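Local coordinates for protein putative thioesterase (Escherichia coli, PDB 5UGZ) that acts as a type II thioesterase that probably releases intermediates by hydrolysis from the NRPS/PKS assembly line that makes the genotoxin colibactin, at residues V45-D48 against N49-L52; D78-Q81 against Q82-H86; C127-P130 against D131-S134; D239-F242 against E243-V246. All coordinates share one frame; numbering follows the deposited sequence.

Interaction 1: residues V45-D48 against N49-L52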
# COMPACT_ATOMS: atom_id res chain seq x y z
N VAL A 45 9.86 -0.68 -16.00
CA VAL A 45 10.61 -1.85 -15.53
C VAL A 45 9.74 -3.10 -15.38
O VAL A 45 10.28 -4.22 -15.37
CB VAL A 45 11.34 -1.53 -14.21
CG1 VAL A 45 12.65 -0.81 -14.49
CG2 VAL A 45 10.50 -0.63 -13.32
N LEU A 46 8.42 -2.98 -15.28
CA LEU A 46 7.56 -4.13 -15.10
C LEU A 46 7.63 -5.06 -16.31
O LEU A 46 7.86 -4.63 -17.45
CB LEU A 46 6.11 -3.70 -14.91
CG LEU A 46 5.58 -3.36 -13.53
CD1 LEU A 46 4.29 -2.62 -13.74
CD2 LEU A 46 5.34 -4.63 -12.73
N SER A 47 7.36 -6.34 -16.06
CA SER A 47 7.43 -7.34 -17.11
C SER A 47 6.38 -7.05 -18.17
O SER A 47 5.29 -6.56 -17.87
CB SER A 47 7.22 -8.74 -16.52
OG SER A 47 8.31 -9.12 -15.71
N ASP A 48 6.71 -7.38 -19.41
CA ASP A 48 5.88 -6.95 -20.53
C ASP A 48 4.48 -7.55 -20.52
O ASP A 48 3.57 -6.96 -21.11
CB ASP A 48 6.61 -7.27 -21.84
CG ASP A 48 7.96 -6.57 -21.94
OD1 ASP A 48 8.02 -5.39 -21.53
OD2 ASP A 48 8.94 -7.20 -22.40
N ASN A 49 4.27 -8.69 -19.87
CA ASN A 49 2.93 -9.24 -19.73
C ASN A 49 2.29 -8.89 -18.39
O ASN A 49 1.41 -9.62 -17.93
CB ASN A 49 2.95 -10.75 -19.92
CG ASN A 49 3.48 -11.47 -18.72
OD1 ASN A 49 4.32 -10.94 -18.00
ND2 ASN A 49 3.00 -12.68 -18.50
N ILE A 50 2.71 -7.80 -17.76
CA ILE A 50 2.06 -7.28 -16.56
C ILE A 50 1.45 -5.93 -16.93
O ILE A 50 2.16 -5.02 -17.36
CB ILE A 50 3.03 -7.13 -15.37
CG1 ILE A 50 3.72 -8.46 -15.05
CG2 ILE A 50 2.26 -6.61 -14.15
CD1 ILE A 50 4.79 -8.35 -14.00
N THR A 51 0.14 -5.82 -16.75
CA THR A 51 -0.58 -4.58 -17.01
C THR A 51 -0.70 -3.80 -15.71
O THR A 51 -1.31 -4.28 -14.75
CB THR A 51 -1.96 -4.86 -17.59
OG1 THR A 51 -1.82 -5.57 -18.82
CG2 THR A 51 -2.70 -3.56 -17.85
N LEU A 52 -0.11 -2.60 -15.69
CA LEU A 52 -0.14 -1.76 -14.50
C LEU A 52 -1.51 -1.14 -14.31
O LEU A 52 -2.06 -0.52 -15.23
CB LEU A 52 0.93 -0.68 -14.62
CG LEU A 52 0.97 0.33 -13.49
CD1 LEU A 52 1.08 -0.43 -12.21
CD2 LEU A 52 2.15 1.26 -13.68
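S47 and I50 are the ends of a type I beta turn that swings the chain into the edge strand 50-54, with their CA atoms 5.4 Å apart. The turn is closed by I50 N donating to S47 O at 2.9 Å; the bond is moderately bent (151°), and the donor sits above the carbonyl plane rather than on a lone pair. D48 and N49 occupy the corner. The aliphatic side chains pack alongside. I50 splits its branches between two partners: CD1 lies against S47 CB at 3.5 Å, while CG2 meets L46 CD2 at 3.9 Å. This division follows from chi1 of -56°, which sets CG2 anti to the backbone N and CG1 beside it. The side chains of L46 and I50 cross at about a right angle, and the other methyl of L46, CD1, reaches L52 CB at 4.0 Å. With an alanine in place of I50, a gap would probably open beside L46 CD2 and S47 CB. The N250 amide bonds twice to the loop, ND2 to V45 O and OD1 to S47 N, and N49 ND2 is held by E257. I50 also packs on N250 and I253 of helix 242-259 and on I24 and L26 of strand 24-29, so its side chain is wedged between that helix and the neighbouring strand of the parallel sheet.

Interaction 2: residues D78-Q81 against Q82-H86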
# COMPACT_ATOMS: atom_id res chain seq x y z
N ASP A 78 -14.64 2.12 -1.85
CA ASP A 78 -14.27 3.07 -2.90
C ASP A 78 -13.27 2.46 -3.87
O ASP A 78 -13.46 2.53 -5.09
CB ASP A 78 -13.72 4.33 -2.23
CG ASP A 78 -13.27 5.41 -3.22
OD1 ASP A 78 -14.14 6.05 -3.84
OD2 ASP A 78 -12.05 5.64 -3.30
N LEU A 79 -12.21 1.83 -3.36
CA LEU A 79 -11.20 1.22 -4.24
C LEU A 79 -11.75 0.02 -5.00
O LEU A 79 -11.42 -0.17 -6.18
CB LEU A 79 -9.97 0.82 -3.45
CG LEU A 79 -9.09 2.00 -3.06
CD1 LEU A 79 -7.94 1.51 -2.19
CD2 LEU A 79 -8.58 2.72 -4.28
N TYR A 80 -12.59 -0.80 -4.36
CA TYR A 80 -13.22 -1.90 -5.08
C TYR A 80 -13.96 -1.41 -6.32
O TYR A 80 -13.92 -2.06 -7.37
CB TYR A 80 -14.18 -2.66 -4.17
CG TYR A 80 -14.84 -3.78 -4.93
CD1 TYR A 80 -14.13 -4.94 -5.26
CD2 TYR A 80 -16.16 -3.68 -5.37
CE1 TYR A 80 -14.73 -5.97 -5.97
CE2 TYR A 80 -16.75 -4.70 -6.09
CZ TYR A 80 -16.02 -5.84 -6.38
OH TYR A 80 -16.60 -6.86 -7.09
N GLN A 81 -14.66 -0.27 -6.22
CA GLN A 81 -15.31 0.30 -7.40
C GLN A 81 -14.28 0.64 -8.48
O GLN A 81 -14.56 0.52 -9.68
CB GLN A 81 -16.13 1.54 -7.02
CG GLN A 81 -17.38 1.27 -6.19
CD GLN A 81 -18.24 0.17 -6.78
OE1 GLN A 81 -18.13 -0.17 -7.96
NE2 GLN A 81 -19.11 -0.41 -5.95
N GLN A 82 -13.10 1.09 -8.07
CA GLN A 82 -12.02 1.30 -9.04
C GLN A 82 -11.58 -0.03 -9.64
O GLN A 82 -11.52 -0.18 -10.87
CB GLN A 82 -10.84 2.00 -8.36
CG GLN A 82 -11.22 3.23 -7.56
CD GLN A 82 -12.16 4.11 -8.32
OE1 GLN A 82 -11.90 4.45 -9.47
NE2 GLN A 82 -13.29 4.46 -7.69
N PHE A 83 -11.27 -0.99 -8.78
CA PHE A 83 -10.85 -2.32 -9.18
C PHE A 83 -11.73 -2.89 -10.29
O PHE A 83 -11.22 -3.40 -11.29
CB PHE A 83 -10.85 -3.22 -7.93
CG PHE A 83 -10.69 -4.68 -8.20
CD1 PHE A 83 -9.43 -5.23 -8.42
CD2 PHE A 83 -11.78 -5.52 -8.19
CE1 PHE A 83 -9.29 -6.56 -8.64
CE2 PHE A 83 -11.64 -6.86 -8.41
CZ PHE A 83 -10.40 -7.38 -8.64
N VAL A 84 -13.06 -2.77 -10.15
CA VAL A 84 -13.99 -3.43 -11.07
C VAL A 84 -14.17 -2.60 -12.33
O VAL A 84 -15.05 -2.89 -13.15
CB VAL A 84 -15.35 -3.72 -10.42
CG1 VAL A 84 -15.18 -4.66 -9.24
CG2 VAL A 84 -16.05 -2.44 -10.00
N LYS A 85 -13.36 -1.57 -12.51
CA LYS A 85 -13.34 -0.85 -13.78
C LYS A 85 -12.44 -1.51 -14.81
O LYS A 85 -12.58 -1.22 -16.01
CB LYS A 85 -12.91 0.61 -13.56
CG LYS A 85 -13.79 1.33 -12.56
CD LYS A 85 -14.33 2.62 -13.13
CE LYS A 85 -13.29 3.72 -13.05
NZ LYS A 85 -13.23 4.30 -11.69
N HIS A 86 -11.53 -2.40 -14.38
CA HIS A 86 -10.64 -3.10 -15.29
C HIS A 86 -10.53 -4.59 -14.99
O HIS A 86 -9.69 -5.26 -15.60
CB HIS A 86 -9.22 -2.51 -15.27
CG HIS A 86 -9.16 -1.02 -15.44
ND1 HIS A 86 -9.66 -0.37 -16.55
CD2 HIS A 86 -8.65 -0.05 -14.64
CE1 HIS A 86 -9.48 0.93 -16.42
NE2 HIS A 86 -8.86 1.15 -15.27
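Q82 folds back along the last turn of helix 72-83 toward D78, one turn earlier, and can be followed atom by atom. Its CB starts 3.1 Å from L79 O, and CG passes D78 O at 3.4 Å. The chain then bends at chi2 (-46°), which turns the amide back over the helix: CD lies 3.8 Å from D78 O, and NE2 donates to D78 O at 3.2 Å. That carbonyl oxygen lies close to the amide plane of Q82, although the donor is tilted from the carbonyl plane. The same oxygen also receives a weak bond from Q82 N, so one residue grips it twice. At the other branch of the amide, OE1 accepts from K85 NZ at 2.6 Å, with the lysine chain curled round to deliver its ammonium from above the carbonyl plane. A different face of the helix end is aromatic. V84 CG1 lies over one face of the Y80 ring, toward its rim, and comes within 3.2 Å of Y80 CZ, a tight CH-pi contact. The F83 ring is inclined by 30° to that of Y80 but slid aside, and its CD2 touches Y80 CE1 at 3.7 Å. Straight F83 N to L79 O bonding at 2.7 Å continues the helix, and Y80 OH is bonded to H116. The aromatic side is apolar, Y80 packing on L107 and I111 and F83 on I111 of helix 99-113. On the more exposed side, the Q82 amide links D78 O to K85 NZ, whose ammonium is likely to be favoured by the partial negative charge of the helix end.

Interaction 3: residues C127-P130 against D131-S134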
# COMPACT_ATOMS: atom_id res chain seq x y z
N CYS A 127 4.96 -1.94 5.60
CA CYS A 127 3.64 -2.16 6.19
C CYS A 127 3.78 -3.16 7.33
O CYS A 127 4.12 -4.31 7.09
CB CYS A 127 2.66 -2.67 5.14
SG CYS A 127 0.96 -2.63 5.68
N ARG A 128 3.51 -2.71 8.56
CA ARG A 128 3.47 -3.59 9.71
C ARG A 128 2.26 -4.53 9.60
O ARG A 128 1.31 -4.24 8.87
CB ARG A 128 3.44 -2.78 11.00
CG ARG A 128 4.71 -1.92 11.19
CD ARG A 128 4.66 -0.94 12.39
NE ARG A 128 4.37 -1.59 13.67
CZ ARG A 128 4.57 -1.02 14.87
NH1 ARG A 128 5.08 0.21 14.96
NH2 ARG A 128 4.26 -1.69 15.97
N PRO A 129 2.28 -5.66 10.31
CA PRO A 129 1.22 -6.64 10.13
C PRO A 129 -0.13 -6.06 10.50
O PRO A 129 -0.23 -5.21 11.40
CB PRO A 129 1.63 -7.78 11.07
CG PRO A 129 3.09 -7.59 11.29
CD PRO A 129 3.29 -6.11 11.28
N PRO A 130 -1.20 -6.49 9.83
CA PRO A 130 -2.50 -5.85 10.06
C PRO A 130 -3.00 -6.00 11.49
O PRO A 130 -3.72 -5.11 11.97
CB PRO A 130 -3.42 -6.54 9.05
CG PRO A 130 -2.72 -7.79 8.66
CD PRO A 130 -1.27 -7.54 8.79
N ASP A 131 -2.66 -7.09 12.18
CA ASP A 131 -3.06 -7.23 13.58
C ASP A 131 -2.19 -6.41 14.54
O ASP A 131 -2.57 -6.23 15.70
CB ASP A 131 -3.11 -8.71 14.01
CG ASP A 131 -1.82 -9.50 13.70
OD1 ASP A 131 -1.14 -9.21 12.70
OD2 ASP A 131 -1.50 -10.43 14.45
N ARG A 132 -1.06 -5.88 14.07
CA ARG A 132 -0.23 -4.99 14.86
C ARG A 132 -0.13 -3.60 14.27
O ARG A 132 0.52 -2.73 14.86
CB ARG A 132 1.16 -5.60 15.03
CG ARG A 132 1.11 -6.90 15.78
CD ARG A 132 1.54 -8.11 14.96
NE ARG A 132 1.43 -9.32 15.77
CZ ARG A 132 2.30 -9.65 16.72
NH1 ARG A 132 2.13 -10.77 17.42
NH2 ARG A 132 3.34 -8.86 16.97
N ALA A 133 -0.76 -3.36 13.12
CA ALA A 133 -0.77 -2.05 12.49
C ALA A 133 -1.51 -1.05 13.37
O ALA A 133 -2.57 -0.54 12.99
CB ALA A 133 -1.41 -2.11 11.10
N SER A 134 -0.95 -0.78 14.55
CA SER A 134 -1.43 0.26 15.44
C SER A 134 -0.50 1.46 15.37
O SER A 134 0.70 1.32 15.09
CB SER A 134 -1.52 -0.25 16.88
OG SER A 134 -2.37 -1.38 16.99
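P129 and R132 enclose a tight turn in the loop that follows strand 121-125 of this alpha/beta-hydrolase fold. R132 N donates to P129 O at 2.9 Å, and P130 and D131 at the corner have the backbone angles of a type I turn. A133 N adds a weak, strongly bent bond to the same oxygen, so P129 O serves two amides. Immediately after, A133 is the centre of an inverse gamma turn. The close-packed side is formed by the prolines and A133: A133 CB sits 3.3 Å from P129 O, and both P130 and A133 lean on I102 of helix 99-113. The looser side is that of R132, an exposed residue, whose chain bends at chi2 and brings CD to 3.9 Å from P129 CB. Its NE forms only a weak salt-bridge bond with D131 OD2 at 3.4 Å, the carboxylate lying at the guanidinium edge. K219 is a second positive partner for that oxygen, while R128 is turned to E213. D131 takes a chi1 of 52°, with CG between the backbone N and carbonyl carbon, which brings the carboxylate back toward P129; OD1 is buried without a polar partner in the model, lying 3.5 Å from P129 CB.

Interaction 4: residues D239-F242 against E243-V246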
# COMPACT_ATOMS: atom_id res chain seq x y z
N ASP A 239 10.11 4.47 -3.55
CA ASP A 239 10.34 5.37 -4.67
C ASP A 239 11.80 5.39 -5.08
O ASP A 239 12.11 5.34 -6.27
CB ASP A 239 9.91 6.81 -4.34
CG ASP A 239 8.43 6.95 -4.10
OD1 ASP A 239 7.62 6.69 -5.02
OD2 ASP A 239 8.07 7.36 -2.98
N LYS A 240 12.70 5.47 -4.10
CA LYS A 240 14.12 5.64 -4.41
C LYS A 240 14.69 4.41 -5.08
O LYS A 240 15.54 4.52 -5.98
CB LYS A 240 14.91 5.99 -3.15
CG LYS A 240 16.36 6.38 -3.44
CD LYS A 240 17.14 6.69 -2.19
CE LYS A 240 18.49 7.28 -2.54
NZ LYS A 240 19.43 7.25 -1.38
N HIS A 241 14.26 3.23 -4.67
CA HIS A 241 14.73 1.97 -5.24
C HIS A 241 13.59 1.24 -5.94
O HIS A 241 13.52 0.00 -5.93
CB HIS A 241 15.37 1.10 -4.16
CG HIS A 241 16.44 1.81 -3.38
ND1 HIS A 241 17.51 2.44 -3.99
CD2 HIS A 241 16.61 1.98 -2.05
CE1 HIS A 241 18.28 2.97 -3.07
NE2 HIS A 241 17.76 2.71 -1.89
N PHE A 242 12.70 2.00 -6.57
CA PHE A 242 11.54 1.38 -7.20
C PHE A 242 11.95 0.35 -8.24
O PHE A 242 11.18 -0.58 -8.50
CB PHE A 242 10.64 2.45 -7.82
CG PHE A 242 11.05 2.87 -9.19
CD1 PHE A 242 10.36 2.40 -10.30
CD2 PHE A 242 12.10 3.74 -9.39
CE1 PHE A 242 10.73 2.78 -11.56
CE2 PHE A 242 12.48 4.13 -10.66
CZ PHE A 242 11.79 3.66 -11.75
N GLU A 243 13.12 0.49 -8.85
CA GLU A 243 13.48 -0.45 -9.91
C GLU A 243 13.79 -1.82 -9.33
O GLU A 243 13.50 -2.84 -9.98
CB GLU A 243 14.67 0.05 -10.73
CG GLU A 243 14.75 1.56 -10.91
CD GLU A 243 15.32 2.31 -9.69
OE1 GLU A 243 15.23 3.56 -9.63
OE2 GLU A 243 15.88 1.66 -8.78
N GLN A 244 14.37 -1.86 -8.13
CA GLN A 244 14.61 -3.12 -7.43
C GLN A 244 13.31 -3.74 -6.93
O GLN A 244 13.10 -4.95 -7.06
CB GLN A 244 15.56 -2.89 -6.24
CG GLN A 244 17.01 -2.70 -6.60
CD GLN A 244 17.75 -1.85 -5.57
OE1 GLN A 244 17.66 -0.62 -5.58
NE2 GLN A 244 18.47 -2.51 -4.67
N VAL A 245 12.45 -2.92 -6.33
CA VAL A 245 11.12 -3.39 -5.94
C VAL A 245 10.42 -4.03 -7.13
O VAL A 245 9.85 -5.12 -7.03
CB VAL A 245 10.29 -2.23 -5.35
CG1 VAL A 245 8.84 -2.65 -5.18
CG2 VAL A 245 10.87 -1.80 -4.03
N VAL A 246 10.44 -3.37 -8.29
CA VAL A 246 9.80 -3.98 -9.44
C VAL A 246 10.60 -5.17 -9.92
O VAL A 246 10.04 -6.08 -10.55
CB VAL A 246 9.60 -2.98 -10.59
CG1 VAL A 246 9.04 -3.73 -11.76
CG2 VAL A 246 8.64 -1.85 -10.20
O HOH W 1 18.11 2.20 -7.03
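H241 occupies the N-cap position of helix 242-259, and its carbonyl is the first acceptor of that helix: V245 N reaches H241 O at 3.1 Å in a nearly straight bond, with a weak one from Q244 N. F242 O carries the pattern on, taking V246 N at 2.9 Å. The polar side chains meet through one water, which donates to E243 OE2 and to Q244 OE1 and lies in plane at the edge of the H241 ring, 3.1 Å from ND1. Q244 runs alongside H241, its OE1 approaching H241 CB at 3.2 Å with amide and ring planes 69° apart. A third group of contacts involves the F242 ring. A chi1 of 85°, with CG between the backbone N and the carbonyl carbon, lays the ring beside E243. E243 CG sits over one face, 3.8 Å from the ring centroid in a CH-pi contact, and E243 OE1 comes to 3.0 Å from F242 CE2, carboxylate and ring planes 60° apart. K41 makes a cation-pi contact with the same ring. Replacing F242 by an alanine would probably deprive E243 CG of its aromatic platform and K41 of its pi partner. At the helix's amino-terminal end, the E243 carboxylate is likely to be stabilised by the dipole, while the water ties it to H241 and Q244.

The four contacts come one after another along the chain, all within the thioesterase domain, in or around the six-stranded parallel sheet. Interactions 1 and 4 are the pair in touch: their centres lie about 14 Å apart, and V45 packs on F242 and V246, joining the loop before edge strand 50-54 to the start of helix 242-259. Interaction 2 ends helix 72-83, the next element after that strand, its centre about 20 Å from that of interaction 1. Interaction 3 follows a central strand of the sheet; its centre is about 29 Å from that of interaction 1, on the opposite side of the chain's centre. Interactions 2 and 3 share helix 99-113 as a packing partner, although their nearest atoms are about 13 Å apart.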